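Local coordinates for Thiol:disulfide interchange protein, thioredoxin family protein (Chlorobaculum tepidum, PDB 3OR5) that probably acts as a thioredoxin-family thiol:disulfide oxidoreductase, with a likely role in the biogenesis of c-type cytochromes, at residues A36-F41 / F68-I73; F42-P47 / P80-Y85. One frame throughout, in Å; residues are numbered along the deposited sequence.

Contact 1: residues A36-F41 / F68-I73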
loop_
_atom_site.group_PDB
_atom_site.type_symbol
_atom_site.label_atom_id
_atom_site.label_comp_id
_atom_site.label_asym_id
_atom_site.label_seq_id
_atom_site.Cartn_x
_atom_site.Cartn_y
_atom_site.Cartn_z
ATOM N N ALA A 36 9.326 6.633 1.778
ATOM C CA ALA A 36 8.008 6.879 1.136
ATOM C C ALA A 36 7.391 5.483 1.031
ATOM O O ALA A 36 8.082 4.477 0.939
ATOM C CB ALA A 36 8.148 7.486 -0.186
ATOM N N TYR A 37 6.040 5.414 1.083
ATOM C CA TYR A 37 5.449 4.088 0.895
ATOM C C TYR A 37 4.013 4.315 0.395
ATOM O O TYR A 37 3.430 5.403 0.599
ATOM C CB TYR A 37 5.458 3.230 2.138
ATOM C CG TYR A 37 4.858 3.847 3.417
ATOM C CD1 TYR A 37 3.573 3.516 3.781
ATOM C CD2 TYR A 37 5.633 4.629 4.279
ATOM C CE1 TYR A 37 3.021 3.981 4.988
ATOM C CE2 TYR A 37 5.120 5.086 5.443
ATOM C CZ TYR A 37 3.817 4.836 5.761
ATOM O OH TYR A 37 3.287 5.252 6.970
ATOM N N ILE A 38 3.475 3.267 -0.207
ATOM C CA ILE A 38 2.052 3.332 -0.690
ATOM C C ILE A 38 1.376 2.148 -0.072
ATOM O O ILE A 38 1.840 0.995 -0.257
ATOM C CB ILE A 38 1.991 3.311 -2.238
ATOM C CG1 ILE A 38 2.485 4.647 -2.820
ATOM C CG2 ILE A 38 0.556 3.066 -2.690
ATOM C CD1 ILE A 38 2.710 4.569 -4.374
ATOM N N VAL A 39 0.256 2.416 0.644
ATOM C CA VAL A 39 -0.507 1.321 1.302
ATOM C C VAL A 39 -1.684 1.055 0.369
ATOM O O VAL A 39 -2.465 1.956 0.068
ATOM C CB VAL A 39 -0.982 1.763 2.658
ATOM C CG1 VAL A 39 -1.864 0.650 3.315
ATOM C CG2 VAL A 39 0.238 2.134 3.553
ATOM N N ASN A 40 -1.780 -0.184 -0.098
ATOM C CA ASN A 40 -2.727 -0.610 -1.181
ATOM C C ASN A 40 -3.710 -1.541 -0.529
ATOM O O ASN A 40 -3.385 -2.666 -0.133
ATOM C CB ASN A 40 -1.984 -1.318 -2.313
ATOM C CG ASN A 40 -2.928 -1.886 -3.335
ATOM O OD1 ASN A 40 -3.824 -1.143 -3.827
ATOM N ND2 ASN A 40 -2.702 -3.033 -3.734
ATOM N N PHE A 41 -4.980 -1.088 -0.454
ATOM C CA PHE A 41 -6.092 -1.976 0.007
ATOM C C PHE A 41 -6.593 -2.624 -1.232
ATOM O O PHE A 41 -6.980 -1.943 -2.217
ATOM C CB PHE A 41 -7.224 -1.142 0.661
ATOM C CG PHE A 41 -6.851 -0.717 2.072
ATOM C CD1 PHE A 41 -7.295 -1.399 3.234
ATOM C CD2 PHE A 41 -6.013 0.405 2.220
ATOM C CE1 PHE A 41 -6.879 -1.002 4.513
ATOM C CE2 PHE A 41 -5.581 0.818 3.515
ATOM C CZ PHE A 41 -6.081 0.165 4.683
ATOM N N PHE A 68 11.846 3.281 -0.612
ATOM C CA PHE A 68 10.360 3.183 -0.884
ATOM C C PHE A 68 9.889 1.755 -0.746
ATOM O O PHE A 68 10.673 0.814 -1.024
ATOM C CB PHE A 68 10.057 3.630 -2.347
ATOM C CG PHE A 68 8.671 3.254 -2.809
ATOM C CD1 PHE A 68 7.558 4.039 -2.444
ATOM C CD2 PHE A 68 8.483 2.060 -3.480
ATOM C CE1 PHE A 68 6.255 3.563 -2.743
ATOM C CE2 PHE A 68 7.240 1.587 -3.834
ATOM C CZ PHE A 68 6.106 2.383 -3.492
ATOM N N THR A 69 8.635 1.572 -0.293
ATOM C CA THR A 69 8.022 0.204 -0.411
ATOM C C THR A 69 6.510 0.328 -0.587
ATOM O O THR A 69 5.889 1.283 -0.106
ATOM C CB THR A 69 8.272 -0.644 0.819
ATOM O OG1 THR A 69 7.865 -2.015 0.581
ATOM C CG2 THR A 69 7.578 -0.121 2.165
ATOM N N PHE A 70 5.942 -0.633 -1.313
ATOM C CA PHE A 70 4.468 -0.841 -1.180
ATOM C C PHE A 70 4.179 -1.648 0.105
ATOM O O PHE A 70 5.047 -2.398 0.661
ATOM C CB PHE A 70 3.952 -1.630 -2.376
ATOM C CG PHE A 70 3.872 -0.813 -3.629
ATOM C CD1 PHE A 70 2.795 0.025 -3.822
ATOM C CD2 PHE A 70 4.841 -0.917 -4.627
ATOM C CE1 PHE A 70 2.755 0.803 -4.993
ATOM C CE2 PHE A 70 4.772 -0.198 -5.817
ATOM C CZ PHE A 70 3.723 0.686 -5.999
ATOM N N VAL A 71 2.946 -1.501 0.611
ATOM C CA VAL A 71 2.486 -2.409 1.632
ATOM C C VAL A 71 1.064 -2.778 1.197
ATOM O O VAL A 71 0.243 -1.859 0.870
ATOM C CB VAL A 71 2.373 -1.670 2.953
ATOM C CG1 VAL A 71 1.788 -2.587 4.022
ATOM C CG2 VAL A 71 3.734 -1.145 3.416
ATOM N N GLY A 72 0.762 -4.065 1.140
ATOM C CA GLY A 72 -0.617 -4.460 0.685
ATOM C C GLY A 72 -1.456 -4.866 1.897
ATOM O O GLY A 72 -0.975 -5.524 2.818
ATOM N N ILE A 73 -2.738 -4.496 1.910
ATOM C CA ILE A 73 -3.670 -4.936 2.972
ATOM C C ILE A 73 -4.836 -5.560 2.216
ATOM O O ILE A 73 -5.523 -4.886 1.448
ATOM C CB ILE A 73 -4.111 -3.739 3.834
ATOM C CG1 ILE A 73 -2.867 -3.218 4.647
ATOM C CG2 ILE A 73 -5.251 -4.236 4.830
ATOM C CD1 ILE A 73 -3.158 -1.931 5.467
#
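Ile73 and Phe41 lie side by side at the end of a parallel strand pair, 36-41 with 68-73, which together with helix 47-63 makes a beta-alpha-beta unit of the thioredoxin fold. The axes of the two segments approach to 4.6 Å at a crossing angle of -20°, and five backbone hydrogen bonds hold the register from Ala36-Phe68 to Phe41-Ile73. Followed outward, Ile73 CB stands over one face of the Phe41 ring, 4.2 Å from its centroid and 21° off the normal, a CH-pi contact. With CG2 anti to the backbone N (CG1 at chi1 -68°), the short branch of Ile73 brings CG2 to 3.6 Å from Phe41 CE1. At the tip, Ile73 CD1 lies 3.7 Å from Phe41 CZ and 3.6 Å from Val39 CG1. An alanine at Phe41 would probably leave CB, CG2 and CD1 of Ile73 without the ring that they pack on, opening a gap beside the strand end. The other face of the sheet, which carries Ala36, Ile38, Asn40, Phe68 and Phe70, has Ile145 and Val146 of helix 139-150 and Met56 of helix 47-63 against it. Here Ile38 CB meets Phe70 CD1 at 3.7 Å, and Ile38 CG1 meets the edge of the Phe68 ring. Within strand 68-73 itself, Phe68 CZ sits 3.6 Å above the Phe70 ring plane, over its centre.

Contact 2: residues F42-P47 / P80-Y85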
loop_
_atom_site.group_PDB
_atom_site.type_symbol
_atom_site.label_atom_id
_atom_site.label_comp_id
_atom_site.label_asym_id
_atom_site.label_seq_id
_atom_site.Cartn_x
_atom_site.Cartn_y
_atom_site.Cartn_z
ATOM N N PHE A 42 -6.572 -3.941 -1.236
ATOM C CA PHE A 42 -6.846 -4.696 -2.489
ATOM C C PHE A 42 -7.518 -6.036 -2.220
ATOM O O PHE A 42 -7.489 -6.503 -1.069
ATOM C CB PHE A 42 -5.525 -5.016 -3.285
ATOM C CG PHE A 42 -4.679 -6.068 -2.622
ATOM C CD1 PHE A 42 -4.619 -7.356 -3.155
ATOM C CD2 PHE A 42 -3.933 -5.783 -1.461
ATOM C CE1 PHE A 42 -3.888 -8.360 -2.532
ATOM C CE2 PHE A 42 -3.145 -6.798 -0.846
ATOM C CZ PHE A 42 -3.139 -8.088 -1.376
ATOM N N ALA A 43 -8.059 -6.694 -3.305
ATOM C CA ALA A 43 -8.417 -8.059 -3.207
ATOM C C ALA A 43 -7.892 -8.770 -4.449
ATOM O O ALA A 43 -7.824 -8.163 -5.522
ATOM C CB ALA A 43 -9.980 -8.225 -3.116
ATOM N N THR A 44 -7.482 -10.022 -4.272
ATOM C CA THR A 44 -6.869 -10.711 -5.446
ATOM C C THR A 44 -7.969 -11.130 -6.433
ATOM O O THR A 44 -7.626 -11.433 -7.565
ATOM C CB THR A 44 -6.064 -11.945 -5.089
ATOM O OG1 THR A 44 -6.922 -13.051 -4.732
ATOM C CG2 THR A 44 -5.106 -11.628 -3.904
ATOM N N TRP A 45 -9.232 -11.158 -5.991
ATOM C CA TRP A 45 -10.302 -11.499 -6.940
ATOM C C TRP A 45 -10.759 -10.329 -7.783
ATOM O O TRP A 45 -11.575 -10.479 -8.726
ATOM C CB TRP A 45 -11.479 -12.127 -6.182
ATOM C CG TRP A 45 -12.007 -11.312 -5.001
ATOM C CD1 TRP A 45 -11.814 -11.636 -3.682
ATOM C CD2 TRP A 45 -12.784 -10.119 -5.013
ATOM N NE1 TRP A 45 -12.445 -10.738 -2.906
ATOM C CE2 TRP A 45 -13.043 -9.790 -3.664
ATOM C CE3 TRP A 45 -13.319 -9.303 -6.014
ATOM C CZ2 TRP A 45 -13.823 -8.700 -3.294
ATOM C CZ3 TRP A 45 -14.103 -8.197 -5.656
ATOM C CH2 TRP A 45 -14.301 -7.887 -4.303
ATOM N N CYS A 46 -10.304 -9.109 -7.444
ATOM C CA CYS A 46 -10.829 -7.867 -8.042
ATOM C C CYS A 46 -10.056 -7.528 -9.315
ATOM O O CYS A 46 -8.831 -7.404 -9.330
ATOM C CB CYS A 46 -10.736 -6.801 -6.925
ATOM S SG CYS A 46 -11.169 -5.150 -7.659
ATOM N N PRO A 47 -10.708 -7.531 -10.500
ATOM C CA PRO A 47 -9.877 -7.421 -11.721
ATOM C C PRO A 47 -8.943 -6.200 -11.843
ATOM O O PRO A 47 -7.814 -6.407 -12.313
ATOM C CB PRO A 47 -10.943 -7.408 -12.864
ATOM C CG PRO A 47 -11.969 -8.331 -12.279
ATOM C CD PRO A 47 -12.085 -8.043 -10.788
ATOM N N PRO A 80 -5.688 -18.593 2.205
ATOM C CA PRO A 80 -5.036 -19.377 1.180
ATOM C C PRO A 80 -5.035 -18.743 -0.235
ATOM O O PRO A 80 -4.095 -18.939 -1.002
ATOM C CB PRO A 80 -5.900 -20.685 1.141
ATOM C CG PRO A 80 -7.199 -20.375 1.838
ATOM C CD PRO A 80 -6.797 -19.307 2.866
ATOM N N ASN A 81 -6.092 -17.957 -0.491
ATOM C CA ASN A 81 -6.170 -17.283 -1.791
ATOM C C ASN A 81 -5.122 -16.194 -1.887
ATOM O O ASN A 81 -4.389 -16.160 -2.885
ATOM C CB ASN A 81 -7.626 -16.723 -1.931
ATOM C CG ASN A 81 -8.017 -16.393 -3.379
ATOM O OD1 ASN A 81 -7.734 -17.112 -4.323
ATOM N ND2 ASN A 81 -8.673 -15.251 -3.530
ATOM N N VAL A 82 -4.952 -15.370 -0.847
ATOM C CA VAL A 82 -3.956 -14.276 -0.899
ATOM C C VAL A 82 -2.519 -14.871 -0.898
ATOM O O VAL A 82 -1.673 -14.427 -1.683
ATOM C CB VAL A 82 -4.137 -13.348 0.290
ATOM C CG1 VAL A 82 -3.079 -12.180 0.195
ATOM C CG2 VAL A 82 -5.475 -12.694 0.142
ATOM N N LYS A 83 -2.271 -15.899 -0.059
ATOM C CA LYS A 83 -0.926 -16.514 -0.044
ATOM C C LYS A 83 -0.580 -17.114 -1.424
ATOM O O LYS A 83 0.532 -16.941 -1.959
ATOM C CB LYS A 83 -0.897 -17.654 0.999
ATOM C CG LYS A 83 0.439 -18.433 1.112
ATOM C CD LYS A 83 1.271 -17.840 2.228
ATOM C CE LYS A 83 2.593 -18.688 2.500
ATOM N NZ LYS A 83 3.381 -18.700 1.212
ATOM N N ASN A 84 -1.537 -17.775 -2.080
ATOM C CA ASN A 84 -1.246 -18.283 -3.428
ATOM C C ASN A 84 -1.050 -17.213 -4.491
ATOM O O ASN A 84 -0.225 -17.351 -5.324
ATOM C CB ASN A 84 -2.326 -19.269 -3.885
ATOM C CG ASN A 84 -1.756 -20.268 -4.845
ATOM O OD1 ASN A 84 -0.711 -20.908 -4.538
ATOM N ND2 ASN A 84 -2.328 -20.364 -6.014
ATOM N N TYR A 85 -1.788 -16.099 -4.430
ATOM C CA TYR A 85 -1.584 -15.015 -5.346
ATOM C C TYR A 85 -0.156 -14.405 -5.180
ATOM O O TYR A 85 0.517 -14.094 -6.150
ATOM C CB TYR A 85 -2.674 -13.958 -5.094
ATOM C CG TYR A 85 -2.666 -12.901 -6.160
ATOM C CD1 TYR A 85 -2.979 -13.189 -7.463
ATOM C CD2 TYR A 85 -2.356 -11.564 -5.798
ATOM C CE1 TYR A 85 -2.956 -12.188 -8.438
ATOM C CE2 TYR A 85 -2.355 -10.567 -6.779
ATOM C CZ TYR A 85 -2.655 -10.882 -8.057
ATOM O OH TYR A 85 -2.630 -9.863 -8.987
#
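Thr44 OG1 and Asn81 ND2, which meet across the contact, are both hydrogen-bonded to the carboxylate of Glu77, OG1 to OE2 and ND2 to OE1, so a single acid bridges the loop 42-47 and the start of helix 79-89. Thr44 OG1 and Asn81 ND2 lie 3.1 Å apart, but at an angle too poor for a bond of their own. The torsion at Thr44 (chi1 74°) sets OG1 between the backbone N and the carbonyl carbon, on the side of Glu77 and Asn81, while CG2, anti to the carbonyl carbon, is the branch that comes closest to Tyr85. This methyl is 3.3 Å from Tyr85 CD2, a close approach. Thr44 CB lies over one face of the Tyr85 ring, 4.0 Å from its centroid and 23° off the normal, offset toward the rim; this is a CH-pi contact in which the two side chains run past one another, pointing opposite ways. The loop is the one that leads from the central strand of a thioredoxin fold to its CxxC helix: a type I turn runs from Ala43 to Cys46, closed by Cys46 N to Ala43 O at 3.3 Å, and Cys46 takes the N-cap position of helix 47-63. Cys46 and Cys49 fit the family's redox pair, and that role is probable here. Arg50 of the same helix donates NH1 to Thr44 O and also touches Tyr85. Beside this, Phe42 CZ approaches Val82 CG1 only loosely, at 4.4 Å, and both residues touch Ala74 and Val95. Trp45 directs its CB away from helix 79-89: one face of its ring has Ala43 CB 3.4 Å above the plane, and its NE1 is hydrogen-bonded to Asn76 O.

Overall arrangement
From the N terminus, the chain enters strand 36-42, whose first six residues belong to contact 1, and passes straight into the loop 42-47 of contact 2. Helix 47-63 follows, and contact 1 closes its loop when strand 68-74 comes alongside strand 36-42. The chain then goes on into helix 79-89, where contact 2 closes. The segments alternate, so the two loops cross, and helix 47-63 lies within both. Although their centres are 16 Å apart, the contacts meet: Phe42 N is 3.0 Å from Ile73 O, a probable hydrogen bond. Contact 1 joins the central strand 36-42 to its parallel neighbour 68-74; contact 2 joins the CxxC loop to helix 79-89.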